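Local coordinates for protein KP6 killer toxin subunit alpha (Ustilago maydis virus P6, PDB 4GVB) that forms one half of a secreted antifungal heterodimer lethal to sensitive fungal cells, and recognises some cellular receptors before interaction with the beta subunit precipitates cell death, at residues S40-D45 against G49-S54. Numbering follows the deposited sequence.
Sequences SKSYYD and GHCLFS
Leu52, Asp45 and Tyr43 show how an antiparallel hairpin divides its work between backbone and side chains. Strands 43-45 and 50-53 are joined by a short turn, and Tyr43 and Leu52 form a hydrogen-bonded pair: Tyr43 N reaches Leu52 O at 2.8 Å, and the return bond from Leu52 N to Tyr43 O is equally short and nearly straight (168° at the hydrogen). Their side chains leave on the same face, with Tyr43 CB 4.2 Å from Leu52 CB. The isobutyl group of Leu52 lies diagonally across that face, so that its CD1 branch meets Asp45 CB at 4.0 Å. It is the methylene of the aspartate, not its carboxylate, that meets the leucine methyl; with CG anti to the backbone N (chi1 -177°), the carboxylate is carried off from that methyl, and OD1 accepts a bond from Ala48 N within the turn.

Near the turn the ladder becomes irregular. Asp45 N bonds to His50 O at 3.0 Å, while Asp45 O receives His50 N at 3.2 Å and, weakly, Gly49 N. Two residues thus face one, a G1 beta bulge, with Gly49 at its characteristic positive phi (59°). Tyr44 lies over this irregularity on the opposite face, its CD1 atom 3.2 Å from His50 O, which meets the ring obliquely, and its OH close to Gly49 CA, with helix 28-33 packing against the ring. Nearby, Cys51 SG touches Ser42 CB.

At the open end one water bridges Lys41 O and Ser54 N, extending the pairing past the last direct bond. Strand 43-45, outermost in this subunit's four-stranded antiparallel sheet, is thus held to strand 50-53 chiefly by main-chain bonds; the leucine contacts lie on one face, and Tyr44 on the other, where the Cys35-Cys51 disulfide ties down strand 50-53.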
loop_
_atom_site.group_PDB
_atom_site.type_symbol
_atom_site.label_atom_id
_atom_site.label_comp_id
_atom_site.label_asym_id
_atom_site.label_seq_id
_atom_site.Cartn_x
_atom_site.Cartn_y
_atom_site.Cartn_z
ATOM N N SER A 40 -0.801 14.482 8.889
ATOM C CA SER A 40 -1.290 15.749 9.435
ATOM C C SER A 40 -1.265 16.852 8.386
ATOM O O SER A 40 -0.289 17.006 7.658
ATOM C CB SER A 40 -0.456 16.150 10.652
ATOM O OG SER A 40 -0.880 17.394 11.186
ATOM N N LYS A 41 -2.363 17.602 8.310
ATOM C CA LYS A 41 -2.455 18.778 7.452
ATOM C C LYS A 41 -2.766 18.404 6.004
ATOM O O LYS A 41 -2.919 19.275 5.152
ATOM C CB LYS A 41 -1.169 19.609 7.525
ATOM C CG LYS A 41 -0.766 20.013 8.940
ATOM C CD LYS A 41 0.572 20.752 8.969
ATOM C CE LYS A 41 1.732 19.825 8.614
ATOM N NZ LYS A 41 3.017 20.544 8.397
ATOM N N SER A 42 -2.851 17.113 5.712
ATOM C CA SER A 42 -3.110 16.702 4.340
ATOM C C SER A 42 -4.612 16.605 4.065
ATOM O O SER A 42 -5.439 16.532 4.975
ATOM C CB SER A 42 -2.416 15.365 4.027
ATOM O OG SER A 42 -3.108 14.302 4.651
ATOM N N TYR A 43 -4.953 16.601 2.788
ATOM C CA TYR A 43 -6.324 16.388 2.359
ATOM C C TYR A 43 -6.336 15.218 1.388
ATOM O O TYR A 43 -5.638 15.255 0.366
ATOM C CB TYR A 43 -6.835 17.647 1.651
ATOM C CG TYR A 43 -8.245 17.538 1.142
ATOM C CD1 TYR A 43 -9.325 17.812 1.974
ATOM C CD2 TYR A 43 -8.502 17.163 -0.168
ATOM C CE1 TYR A 43 -10.619 17.714 1.512
ATOM C CE2 TYR A 43 -9.793 17.054 -0.635
ATOM C CZ TYR A 43 -10.844 17.331 0.207
ATOM O OH TYR A 43 -12.143 17.239 -0.251
ATOM N N TYR A 44 -7.099 14.172 1.709
ATOM C CA TYR A 44 -7.210 13.035 0.794
ATOM C C TYR A 44 -8.427 13.140 -0.129
ATOM O O TYR A 44 -9.562 12.929 0.289
ATOM C CB TYR A 44 -7.215 11.681 1.525
ATOM C CG TYR A 44 -7.308 10.521 0.552
ATOM C CD1 TYR A 44 -6.363 10.362 -0.451
ATOM C CD2 TYR A 44 -8.348 9.597 0.620
ATOM C CE1 TYR A 44 -6.451 9.323 -1.378
ATOM C CE2 TYR A 44 -8.443 8.551 -0.299
ATOM C CZ TYR A 44 -7.489 8.420 -1.294
ATOM O OH TYR A 44 -7.562 7.386 -2.212
ATOM N N ASP A 45 -8.165 13.456 -1.387
ATOM C CA ASP A 45 -9.203 13.482 -2.418
ATOM C C ASP A 45 -9.538 12.046 -2.806
ATOM O O ASP A 45 -8.905 11.490 -3.695
ATOM C CB ASP A 45 -8.674 14.245 -3.639
ATOM C CG ASP A 45 -9.721 14.395 -4.744
ATOM O OD1 ASP A 45 -10.579 13.501 -4.888
ATOM O OD2 ASP A 45 -9.677 15.411 -5.471
ATOM N N GLY A 49 -8.223 9.926 -5.871
ATOM C CA GLY A 49 -7.257 9.150 -5.118
ATOM C C GLY A 49 -5.894 9.819 -5.006
ATOM O O GLY A 49 -4.879 9.139 -5.121
ATOM N N HIS A 50 -5.878 11.138 -4.784
ATOM C CA HIS A 50 -4.637 11.915 -4.658
ATOM C C HIS A 50 -4.503 12.527 -3.262
ATOM O O HIS A 50 -5.502 12.665 -2.543
ATOM C CB HIS A 50 -4.574 13.034 -5.704
ATOM C CG HIS A 50 -4.545 12.542 -7.114
ATOM N ND1 HIS A 50 -4.892 13.337 -8.187
ATOM C CD2 HIS A 50 -4.211 11.337 -7.633
ATOM C CE1 HIS A 50 -4.764 12.643 -9.304
ATOM N NE2 HIS A 50 -4.353 11.426 -8.995
ATOM N N CYS A 51 -3.273 12.878 -2.885
ATOM C CA CYS A 51 -3.009 13.488 -1.582
ATOM C C CYS A 51 -2.550 14.928 -1.738
ATOM O O CYS A 51 -1.535 15.198 -2.375
ATOM C CB CYS A 51 -1.948 12.716 -0.784
ATOM S SG CYS A 51 -1.834 13.198 0.982
ATOM N N LEU A 52 -3.293 15.836 -1.115
ATOM C CA LEU A 52 -3.037 17.260 -1.241
ATOM C C LEU A 52 -2.514 17.840 0.068
ATOM O O LEU A 52 -2.851 17.361 1.147
ATOM C CB LEU A 52 -4.304 17.985 -1.719
ATOM C CG LEU A 52 -4.651 17.732 -3.189
ATOM C CD1 LEU A 52 -5.227 16.353 -3.380
ATOM C CD2 LEU A 52 -5.633 18.778 -3.731
ATOM N N PHE A 53 -1.652 18.845 -0.042
ATOM C CA PHE A 53 -1.184 19.585 1.110
ATOM C C PHE A 53 -0.632 20.971 0.746
ATOM O O PHE A 53 -0.214 21.232 -0.399
ATOM C CB PHE A 53 -0.163 18.790 1.964
ATOM C CG PHE A 53 0.718 17.860 1.171
ATOM C CD1 PHE A 53 1.798 18.347 0.438
ATOM C CD2 PHE A 53 0.468 16.489 1.163
ATOM C CE1 PHE A 53 2.603 17.478 -0.303
ATOM C CE2 PHE A 53 1.276 15.610 0.429
ATOM C CZ PHE A 53 2.334 16.107 -0.308
ATOM N N SER A 54 -0.634 21.851 1.736
ATOM C CA SER A 54 -0.123 23.204 1.550
ATOM C C SER A 54 1.349 23.232 1.938
ATOM O O SER A 54 2.204 23.628 1.152
ATOM C CB SER A 54 -0.935 24.209 2.392
ATOM O OG SER A 54 -0.377 25.509 2.304
HETATM O O HOH W 1 -2.174 21.570 4.078
#